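Local coordinates for Pex protein (Anabaena sp. PCC 7120, PDB 2DQL) that is associated with the cyanobacterial circadian clock and, as a PadR-like helix-turn-helix protein, probably binds DNA as a transcriptional regulator, at residues K2-D5 and I6-F9; E35-G38 and T39-I42; L41-Q44 and L45-E48; W95-Q98 and A99-L102. One frame throughout, in Å; residues are numbered along the deposited sequence.

Contact 1: K2-D5 and I6-F9; sequences KIED and IYQF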
loop_
_atom_site.group_PDB
_atom_site.type_symbol
_atom_site.label_atom_id
_atom_site.label_comp_id
_atom_site.label_asym_id
_atom_site.label_seq_id
_atom_site.Cartn_x
_atom_site.Cartn_y
_atom_site.Cartn_z
ATOM N N LYS A 2 1.206 -18.628 -3.812
ATOM C CA LYS A 2 2.245 -19.627 -4.011
ATOM C C LYS A 2 3.625 -19.037 -3.735
ATOM O O LYS A 2 3.814 -17.819 -3.773
ATOM C CB LYS A 2 2.186 -20.175 -5.441
ATOM C CG LYS A 2 3.002 -21.445 -5.645
ATOM C CD LYS A 2 2.469 -22.583 -4.780
ATOM C CE LYS A 2 3.382 -23.806 -4.812
ATOM N NZ LYS A 2 3.491 -24.427 -6.163
ATOM N N ILE A 3 4.585 -19.911 -3.456
ATOM C CA ILE A 3 5.949 -19.486 -3.163
ATOM C C ILE A 3 6.544 -18.638 -4.280
ATOM O O ILE A 3 7.241 -17.659 -4.016
ATOM C CB ILE A 3 6.873 -20.704 -2.920
ATOM C CG1 ILE A 3 6.381 -21.498 -1.705
ATOM C CG2 ILE A 3 8.310 -20.238 -2.699
ATOM C CD1 ILE A 3 6.460 -20.740 -0.395
ATOM N N GLU A 4 6.273 -19.009 -5.528
ATOM C CA GLU A 4 6.809 -18.255 -6.653
ATOM C C GLU A 4 6.310 -16.811 -6.650
ATOM O O GLU A 4 7.021 -15.908 -7.089
ATOM C CB GLU A 4 6.444 -18.929 -7.979
ATOM C CG GLU A 4 6.972 -18.181 -9.196
ATOM C CD GLU A 4 8.480 -17.985 -9.157
ATOM O OE1 GLU A 4 8.978 -17.089 -9.871
ATOM O OE2 GLU A 4 9.171 -18.725 -8.423
ATOM N N ASP A 5 5.096 -16.594 -6.158
ATOM C CA ASP A 5 4.534 -15.246 -6.098
ATOM C C ASP A 5 5.342 -14.381 -5.142
ATOM O O ASP A 5 5.445 -13.166 -5.319
ATOM C CB ASP A 5 3.081 -15.282 -5.626
ATOM C CG ASP A 5 2.178 -16.021 -6.587
ATOM O OD1 ASP A 5 2.253 -15.739 -7.801
ATOM O OD2 ASP A 5 1.389 -16.872 -6.129
ATOM N N ILE A 6 5.906 -15.012 -4.118
ATOM C CA ILE A 6 6.714 -14.287 -3.152
ATOM C C ILE A 6 7.996 -13.833 -3.839
ATOM O O ILE A 6 8.393 -12.675 -3.739
ATOM C CB ILE A 6 7.044 -15.174 -1.932
ATOM C CG1 ILE A 6 5.741 -15.569 -1.230
ATOM C CG2 ILE A 6 7.963 -14.425 -0.968
ATOM C CD1 ILE A 6 5.922 -16.563 -0.106
ATOM N N TYR A 7 8.643 -14.745 -4.554
ATOM C CA TYR A 7 9.857 -14.384 -5.263
ATOM C C TYR A 7 9.558 -13.299 -6.297
ATOM O O TYR A 7 10.327 -12.360 -6.454
ATOM C CB TYR A 7 10.447 -15.608 -5.956
ATOM C CG TYR A 7 11.201 -16.518 -5.019
ATOM C CD1 TYR A 7 12.499 -16.211 -4.616
ATOM C CD2 TYR A 7 10.615 -17.683 -4.531
ATOM C CE1 TYR A 7 13.201 -17.053 -3.748
ATOM C CE2 TYR A 7 11.304 -18.527 -3.666
ATOM C CZ TYR A 7 12.593 -18.208 -3.281
ATOM O OH TYR A 7 13.273 -19.056 -2.436
ATOM N N GLN A 8 8.429 -13.425 -6.986
ATOM C CA GLN A 8 8.055 -12.441 -7.999
ATOM C C GLN A 8 7.880 -11.035 -7.427
ATOM O O GLN A 8 8.239 -10.049 -8.067
ATOM C CB GLN A 8 6.767 -12.871 -8.705
ATOM C CG GLN A 8 6.952 -14.009 -9.693
ATOM C CD GLN A 8 8.019 -13.702 -10.724
ATOM O OE1 GLN A 8 8.018 -12.633 -11.338
ATOM N NE2 GLN A 8 8.938 -14.641 -10.923
ATOM N N PHE A 9 7.335 -10.942 -6.218
ATOM C CA PHE A 9 7.125 -9.645 -5.586
ATOM C C PHE A 9 8.429 -8.862 -5.448
ATOM O O PHE A 9 8.461 -7.649 -5.643
ATOM C CB PHE A 9 6.505 -9.820 -4.198
ATOM C CG PHE A 9 6.280 -8.528 -3.476
ATOM C CD1 PHE A 9 5.144 -7.769 -3.725
ATOM C CD2 PHE A 9 7.230 -8.042 -2.585
ATOM C CE1 PHE A 9 4.956 -6.538 -3.097
ATOM C CE2 PHE A 9 7.053 -6.813 -1.955
ATOM C CZ PHE A 9 5.913 -6.060 -2.214
#

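Contact 2: E35-G38 and T39-I42; sequences ESYG and TELI. With PO4 (phosphate ion), chain C.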
loop_
_atom_site.group_PDB
_atom_site.type_symbol
_atom_site.label_atom_id
_atom_site.label_comp_id
_atom_site.label_asym_id
_atom_site.label_seq_id
_atom_site.Cartn_x
_atom_site.Cartn_y
_atom_site.Cartn_z
ATOM N N GLU A 35 -10.282 19.503 -18.694
ATOM C CA GLU A 35 -11.303 18.577 -18.223
ATOM C C GLU A 35 -10.963 17.134 -18.527
ATOM O O GLU A 35 -10.353 16.823 -19.550
ATOM C CB GLU A 35 -12.664 18.916 -18.843
ATOM C CG GLU A 35 -12.696 18.834 -20.358
ATOM C CD GLU A 35 -14.101 18.937 -20.915
ATOM O OE1 GLU A 35 -14.973 19.506 -20.226
ATOM O OE2 GLU A 35 -14.332 18.461 -22.048
ATOM N N SER A 36 -11.360 16.249 -17.624
ATOM C CA SER A 36 -11.096 14.836 -17.813
ATOM C C SER A 36 -12.259 14.038 -17.263
ATOM O O SER A 36 -13.267 14.600 -16.836
ATOM C CB SER A 36 -9.793 14.438 -17.109
ATOM O OG SER A 36 -9.392 13.134 -17.497
ATOM N N TYR A 37 -12.110 12.721 -17.269
ATOM C CA TYR A 37 -13.154 11.838 -16.783
ATOM C C TYR A 37 -12.530 10.620 -16.113
ATOM O O TYR A 37 -11.358 10.330 -16.322
ATOM C CB TYR A 37 -14.080 11.429 -17.941
ATOM C CG TYR A 37 -13.392 10.861 -19.167
ATOM C CD1 TYR A 37 -13.450 9.494 -19.454
ATOM C CD2 TYR A 37 -12.718 11.691 -20.062
ATOM C CE1 TYR A 37 -12.855 8.971 -20.607
ATOM C CE2 TYR A 37 -12.121 11.177 -21.214
ATOM C CZ TYR A 37 -12.196 9.819 -21.480
ATOM O OH TYR A 37 -11.620 9.316 -22.630
ATOM N N GLY A 38 -13.325 9.922 -15.308
ATOM C CA GLY A 38 -12.838 8.765 -14.568
ATOM C C GLY A 38 -11.949 7.758 -15.276
ATOM O O GLY A 38 -10.810 7.521 -14.865
ATOM N N THR A 39 -12.456 7.152 -16.341
ATOM C CA THR A 39 -11.671 6.155 -17.048
ATOM C C THR A 39 -10.351 6.708 -17.568
ATOM O O THR A 39 -9.338 6.011 -17.551
ATOM C CB THR A 39 -12.472 5.536 -18.211
ATOM O OG1 THR A 39 -12.672 6.507 -19.243
ATOM C CG2 THR A 39 -13.815 5.063 -17.710
ATOM N N GLU A 40 -10.353 7.961 -18.014
ATOM C CA GLU A 40 -9.135 8.572 -18.535
ATOM C C GLU A 40 -8.140 8.842 -17.415
ATOM O O GLU A 40 -6.934 8.653 -17.583
ATOM C CB GLU A 40 -9.459 9.882 -19.255
ATOM C CG GLU A 40 -8.256 10.524 -19.922
ATOM C CD GLU A 40 -8.626 11.748 -20.733
ATOM O OE1 GLU A 40 -9.023 12.768 -20.129
ATOM O OE2 GLU A 40 -8.527 11.687 -21.976
ATOM N N LEU A 41 -8.646 9.291 -16.269
ATOM C CA LEU A 41 -7.777 9.571 -15.135
ATOM C C LEU A 41 -7.004 8.309 -14.764
ATOM O O LEU A 41 -5.814 8.368 -14.476
ATOM C CB LEU A 41 -8.600 10.065 -13.940
ATOM C CG LEU A 41 -9.101 11.503 -14.124
ATOM C CD1 LEU A 41 -10.208 11.827 -13.132
ATOM C CD2 LEU A 41 -7.914 12.461 -13.961
ATOM N N ILE A 42 -7.685 7.170 -14.791
ATOM C CA ILE A 42 -7.047 5.903 -14.455
ATOM C C ILE A 42 -6.056 5.478 -15.526
ATOM O O ILE A 42 -4.903 5.170 -15.224
ATOM C CB ILE A 42 -8.092 4.780 -14.264
ATOM C CG1 ILE A 42 -8.935 5.073 -13.021
ATOM C CG2 ILE A 42 -7.391 3.420 -14.132
ATOM C CD1 ILE A 42 -10.073 4.089 -12.790
HETATM P P PO4 C . -16.724 6.676 -19.886
HETATM O O1 PO4 C . -15.336 6.153 -19.953
HETATM O O2 PO4 C . -17.020 7.428 -21.131
HETATM O O3 PO4 C . -17.690 5.560 -19.757
HETATM O O4 PO4 C . -16.871 7.585 -18.712
HETATM O O HOH W 1 -10.591 14.662 -21.415
HETATM O O HOH W 2 -10.456 11.193 -24.467
#

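Contact 3: L41-Q44 and L45-E48; sequences LIQQ and LETE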
loop_
_atom_site.group_PDB
_atom_site.type_symbol
_atom_site.label_atom_id
_atom_site.label_comp_id
_atom_site.label_asym_id
_atom_site.label_seq_id
_atom_site.Cartn_x
_atom_site.Cartn_y
_atom_site.Cartn_z
ATOM N N LEU A 41 -8.646 9.291 -16.269
ATOM C CA LEU A 41 -7.777 9.571 -15.135
ATOM C C LEU A 41 -7.004 8.309 -14.764
ATOM O O LEU A 41 -5.814 8.368 -14.476
ATOM C CB LEU A 41 -8.600 10.065 -13.940
ATOM C CG LEU A 41 -9.101 11.503 -14.124
ATOM C CD1 LEU A 41 -10.208 11.827 -13.132
ATOM C CD2 LEU A 41 -7.914 12.461 -13.961
ATOM N N ILE A 42 -7.685 7.170 -14.791
ATOM C CA ILE A 42 -7.047 5.903 -14.455
ATOM C C ILE A 42 -6.056 5.478 -15.526
ATOM O O ILE A 42 -4.903 5.170 -15.224
ATOM C CB ILE A 42 -8.092 4.780 -14.264
ATOM C CG1 ILE A 42 -8.935 5.073 -13.021
ATOM C CG2 ILE A 42 -7.391 3.420 -14.132
ATOM C CD1 ILE A 42 -10.073 4.089 -12.790
ATOM N N GLN A 43 -6.496 5.481 -16.780
ATOM C CA GLN A 43 -5.630 5.068 -17.876
ATOM C C GLN A 43 -4.411 5.970 -18.055
ATOM O O GLN A 43 -3.300 5.485 -18.268
ATOM C CB GLN A 43 -6.424 5.010 -19.185
ATOM C CG GLN A 43 -5.657 4.369 -20.328
ATOM C CD GLN A 43 -5.161 2.975 -19.978
ATOM O OE1 GLN A 43 -5.947 2.096 -19.611
ATOM N NE2 GLN A 43 -3.852 2.766 -20.087
ATOM N N GLN A 44 -4.620 7.279 -17.960
ATOM C CA GLN A 44 -3.538 8.239 -18.126
ATOM C C GLN A 44 -2.426 8.044 -17.100
ATOM O O GLN A 44 -1.252 8.258 -17.401
ATOM C CB GLN A 44 -4.081 9.668 -18.028
ATOM C CG GLN A 44 -3.079 10.736 -18.435
ATOM C CD GLN A 44 -3.682 12.130 -18.459
ATOM O OE1 GLN A 44 -4.766 12.338 -19.001
ATOM N NE2 GLN A 44 -2.972 13.093 -17.885
ATOM N N LEU A 45 -2.794 7.645 -15.888
ATOM C CA LEU A 45 -1.803 7.434 -14.840
ATOM C C LEU A 45 -0.859 6.303 -15.226
ATOM O O LEU A 45 0.362 6.450 -15.144
ATOM C CB LEU A 45 -2.487 7.098 -13.512
ATOM C CG LEU A 45 -1.541 6.774 -12.349
ATOM C CD1 LEU A 45 -0.661 7.980 -12.041
ATOM C CD2 LEU A 45 -2.351 6.378 -11.129
ATOM N N GLU A 46 -1.434 5.183 -15.655
ATOM C CA GLU A 46 -0.651 4.015 -16.051
ATOM C C GLU A 46 0.235 4.313 -17.255
ATOM O O GLU A 46 1.371 3.845 -17.329
ATOM C CB GLU A 46 -1.577 2.836 -16.376
ATOM C CG GLU A 46 -0.842 1.514 -16.583
ATOM C CD GLU A 46 -1.773 0.365 -16.935
ATOM O OE1 GLU A 46 -2.828 0.230 -16.281
ATOM O OE2 GLU A 46 -1.445 -0.410 -17.859
ATOM N N THR A 47 -0.283 5.093 -18.197
ATOM C CA THR A 47 0.474 5.436 -19.394
ATOM C C THR A 47 1.654 6.355 -19.088
ATOM O O THR A 47 2.747 6.166 -19.620
ATOM C CB THR A 47 -0.431 6.111 -20.450
ATOM O OG1 THR A 47 -1.488 5.212 -20.812
ATOM C CG2 THR A 47 0.374 6.461 -21.699
ATOM N N GLU A 48 1.438 7.344 -18.227
ATOM C CA GLU A 48 2.501 8.281 -17.871
ATOM C C GLU A 48 3.471 7.724 -16.837
ATOM O O GLU A 48 4.656 8.054 -16.849
ATOM C CB GLU A 48 1.910 9.587 -17.336
ATOM C CG GLU A 48 1.317 10.495 -18.398
ATOM C CD GLU A 48 0.769 11.786 -17.814
ATOM O OE1 GLU A 48 1.497 12.457 -17.048
ATOM O OE2 GLU A 48 -0.389 12.131 -18.125
#

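Contact 4: W95-Q98 and A99-L102; sequences WQHQ and AEDL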
loop_
_atom_site.group_PDB
_atom_site.type_symbol
_atom_site.label_atom_id
_atom_site.label_comp_id
_atom_site.label_asym_id
_atom_site.label_seq_id
_atom_site.Cartn_x
_atom_site.Cartn_y
_atom_site.Cartn_z
ATOM N N TRP A 95 -10.700 27.446 -7.130
ATOM C CA TRP A 95 -9.769 26.486 -6.539
ATOM C C TRP A 95 -8.468 26.398 -7.326
ATOM O O TRP A 95 -7.617 25.558 -7.041
ATOM C CB TRP A 95 -10.395 25.092 -6.469
ATOM C CG TRP A 95 -11.079 24.808 -5.177
ATOM C CD1 TRP A 95 -12.283 25.296 -4.762
ATOM C CD2 TRP A 95 -10.596 23.972 -4.116
ATOM N NE1 TRP A 95 -12.580 24.819 -3.510
ATOM C CE2 TRP A 95 -11.562 24.007 -3.087
ATOM C CE3 TRP A 95 -9.439 23.203 -3.933
ATOM C CZ2 TRP A 95 -11.413 23.294 -1.891
ATOM C CZ3 TRP A 95 -9.288 22.493 -2.738
ATOM C CH2 TRP A 95 -10.271 22.547 -1.734
ATOM N N GLN A 96 -8.314 27.273 -8.310
ATOM C CA GLN A 96 -7.127 27.285 -9.153
ATOM C C GLN A 96 -5.822 27.241 -8.354
ATOM O O GLN A 96 -5.013 26.328 -8.523
ATOM C CB GLN A 96 -7.135 28.534 -10.036
ATOM C CG GLN A 96 -6.225 28.464 -11.250
ATOM C CD GLN A 96 -6.974 28.057 -12.508
ATOM O OE1 GLN A 96 -7.457 26.930 -12.627
ATOM N NE2 GLN A 96 -7.084 28.986 -13.452
ATOM N N HIS A 97 -5.622 28.227 -7.485
ATOM C CA HIS A 97 -4.403 28.312 -6.688
ATOM C C HIS A 97 -4.180 27.110 -5.775
ATOM O O HIS A 97 -3.082 26.558 -5.734
ATOM C CB HIS A 97 -4.403 29.595 -5.849
ATOM C CG HIS A 97 -3.128 29.820 -5.098
ATOM N ND1 HIS A 97 -1.932 30.102 -5.726
ATOM C CD2 HIS A 97 -2.853 29.776 -3.772
ATOM C CE1 HIS A 97 -0.977 30.220 -4.821
ATOM N NE2 HIS A 97 -1.509 30.026 -3.625
ATOM N N GLN A 98 -5.214 26.707 -5.044
ATOM C CA GLN A 98 -5.085 25.566 -4.141
ATOM C C GLN A 98 -4.803 24.280 -4.912
ATOM O O GLN A 98 -3.992 23.459 -4.485
ATOM C CB GLN A 98 -6.354 25.385 -3.307
ATOM C CG GLN A 98 -6.303 24.163 -2.399
ATOM C CD GLN A 98 -5.268 24.294 -1.297
ATOM O OE1 GLN A 98 -5.490 24.987 -0.301
ATOM N NE2 GLN A 98 -4.127 23.637 -1.472
ATOM N N ALA A 99 -5.472 24.102 -6.045
ATOM C CA ALA A 99 -5.258 22.902 -6.841
ATOM C C ALA A 99 -3.815 22.856 -7.340
ATOM O O ALA A 99 -3.218 21.786 -7.440
ATOM C CB ALA A 99 -6.230 22.862 -8.019
ATOM N N GLU A 100 -3.248 24.021 -7.644
ATOM C CA GLU A 100 -1.874 24.063 -8.124
ATOM C C GLU A 100 -0.913 23.686 -6.999
ATOM O O GLU A 100 0.098 23.023 -7.241
ATOM C CB GLU A 100 -1.562 25.452 -8.696
ATOM C CG GLU A 100 -2.434 25.760 -9.912
ATOM C CD GLU A 100 -2.332 27.187 -10.420
ATOM O OE1 GLU A 100 -2.207 28.117 -9.594
ATOM O OE2 GLU A 100 -2.406 27.376 -11.653
ATOM N N ASP A 101 -1.233 24.089 -5.770
ATOM C CA ASP A 101 -0.380 23.751 -4.631
ATOM C C ASP A 101 -0.403 22.240 -4.408
ATOM O O ASP A 101 0.634 21.616 -4.161
ATOM C CB ASP A 101 -0.848 24.457 -3.351
ATOM C CG ASP A 101 -0.624 25.961 -3.390
ATOM O OD1 ASP A 101 0.390 26.408 -3.968
ATOM O OD2 ASP A 101 -1.458 26.702 -2.825
ATOM N N LEU A 102 -1.592 21.650 -4.497
ATOM C CA LEU A 102 -1.730 20.212 -4.309
ATOM C C LEU A 102 -1.096 19.455 -5.468
ATOM O O LEU A 102 -0.526 18.378 -5.283
ATOM C CB LEU A 102 -3.211 19.841 -4.171
ATOM C CG LEU A 102 -3.882 20.413 -2.918
ATOM C CD1 LEU A 102 -5.345 20.041 -2.901
ATOM C CD2 LEU A 102 -3.183 19.872 -1.675
HETATM O O HOH W 3 -0.127 28.833 -8.091
HETATM O O HOH W 4 -2.619 26.515 0.295
#

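Contact 1: K2-D5 and I6-F9
Ile-3 O takes two backbone donors from the following turn. Tyr-7 N lies 3.3 Å from Ile-3 O, in the carbonyl plane, whereas Ile-6 N, at 3.0 Å from it, stands 62° above that plane and so approaches off the lone pairs. From here the alpha-helical pattern runs on, with Gln-8 N 2.9 Å from Glu-4 O and Phe-9 N bonded to Asp-5 O. At the start of the helix, Asp-5 OD2 turns back to accept Lys-2 N at 2.9 Å, on the anti side of the carboxylate.

The polar side-chain link one turn apart is Glu-4 with Gln-8. A bend at chi2 (57°) brings the carboxylate of Glu-4 round so that OE1 receives Gln-8 NE2 at 2.7 Å; the oxygen lies almost in the amide plane, although the two flat groups are turned 42° from each other. On a neighbouring face Ile-3 and Tyr-7 run side by side, and the methyl CG2 of Ile-3 touches Tyr-7 CE2 at 3.6 Å. Ile-3 CD1 comes more loosely, at 4.2 Å, to Ile-6 CD1.

Tyr-7 OH is hydrogen-bonded to Gln-98 of the second subunit, and Ile-3 and Ile-6 pack on Phe-65 and Cys-25 of that subunit. The centre of this contact lies about 29 Å from the centre of its own chain, and the short amphipathic helix is characteristic of an N-terminal arm reaching across a dimer.

Contact 2: E35-G38 and T39-I42
Glu-40 is gripped by Ser-36 and Tyr-37 at the start of helix 38-48, which precedes the probable recognition helix, 56-68, in the helix-turn-helix of this PadR-like protein. Ser-36 OG donates to Glu-40 OE1 at 2.7 Å, using the anti lone pair of that oxygen. Glu-40 CB sits over the face of the Tyr-37 ring, 3.5 Å from its centroid and 13° off the normal, a clear CH-pi contact. The carboxylate farther along is turned 38° from the ring plane.

Two waters form the next layer. One donates to both Glu-40 OE1 and Glu-35 O, so that OE1 receives two donors; the other joins Glu-40 OE2 to Tyr-37 OH.

Tyr-37 occupies the N-cap position, and its O accepts Leu-41 N at 2.9 Å. Its CG lies between the backbone N and the carbonyl carbon (chi1 52°), which brings the ring back over the first helical turn. Arg-86 makes a cation-pi contact with this ring. With an alanine here, Glu-40 CB would lose its aromatic cover and Arg-86 its pi partner, and the Glu-40 carboxylate would probably be freer to swing.

Arg-86 NE also binds a phosphate ion, probably from the crystallisation liquor, as does Arg-82 NH2; the site is consistent with one for a DNA phosphate. Thr-39 OG1, its position less certain, lies 2.8 Å from phosphate O1.

Contact 3: L41-Q44 and L45-E48
Gln-44 reaches one turn ahead to Glu-48, the two side chains running alongside each other in one direction. Its CB is next to Leu-45 N merely through the chain. With CG anti to the backbone N (chi1 -170°) and the chain extended, Gln-44 CG passes 3.0 Å from Glu-48 OE2 and CD follows at 3.3 Å from that same oxygen. At the tip, Gln-44 NE2 donates to Glu-48 OE2 at 2.8 Å. This bond is bent, its N-H...O angle 134°, and the oxygen sits 26° out of the amide plane.

Such an i to i+4 amide-carboxylate pair runs along the surface of one alpha-helix, here the last turns of helix 38-48 in the helix-turn-helix unit. The Gln-44 side chain also touches Tyr-26 and Val-30 of helix 20-31. A leucine in its place would offer no N-H, and Glu-48 OE2 would probably be left without its mate and the carboxylate freer to turn.

One residue earlier, Gln-43 O accepts twice from Thr-47: from N at 3.0 Å and from OG1 at 3.1 Å, the hydroxyl standing above the carbonyl plane. The preceding bonds are weaker, Leu-45 N lying 3.4 Å from Leu-41 O.

Contact 4: W95-Q98 and A99-L102
His-97 and Asp-101 set the pattern here, on the opening turns of helix 96-112, the helix that follows the two-stranded wing of the winged-helix fold and meets the second subunit. The imidazole and carboxylate planes are almost perpendicular, 85° apart. Asp-101 CG stands 4.1 Å above the His-97 ring plane, displaced toward the rim, so the acid lies over a face. Its OD2 is 3.4 Å from His-97 NE2, but the angle is too poor for a hydrogen bond; the firm partner of the acid is Arg-104, which forms a salt bridge with OD1.

Glu-100 approaches His-97 differently. Its chain, extended beyond CG, folds back along the helix, CG passing 3.0 Å from Gln-96 O. The carboxylate and the imidazole are then joined by a water that donates to Glu-100 OE1 at 2.7 Å and accepts a weak bond from His-97 ND1. The nearby acids would be expected to favour a protonated imidazole, though its charge is not observed.

Gln-98 runs at about a right angle to Asp-101, amide and carboxylate planes 76° apart. A bend at chi2 (67°) swings its amide beside Leu-102, NE2 lying 3.5 Å from Leu-102 CG, while NE2 is hydrogen-bonded to Tyr-7 OH of the second subunit.

Ala-99, small and buried, packs against Leu-28 and Leu-32. At the N-cap, Trp-95 O accepts Ala-99 N at 2.8 Å, and Ala-99 CB is 3.2 Å from that same oxygen.

Overall arrangement
Contacts 2 and 3 are partly buried and share Leu-41 and Ile-42 on helix 38-48, their centres about 8 Å apart; neither touches the other chain. Contact 2 is the helix start, bridged by two waters and backed by an aromatic ring near a phosphate, whereas contact 3 relies on an amide-carboxylate pair and a threonine hydroxyl. Contact 1 is a surface contact, contact 4 partly buried; their centres lie about 42 Å apart. Contact 1 pairs a carboxylate with an amide beside apolar contacts, whereas contact 4 sets one carboxylate over an imidazole and bridges a second to it through water. Both face the second subunit: helix 3-11 of one chain meets helix 96-112 of the other, linking the dimer through exchanged ends.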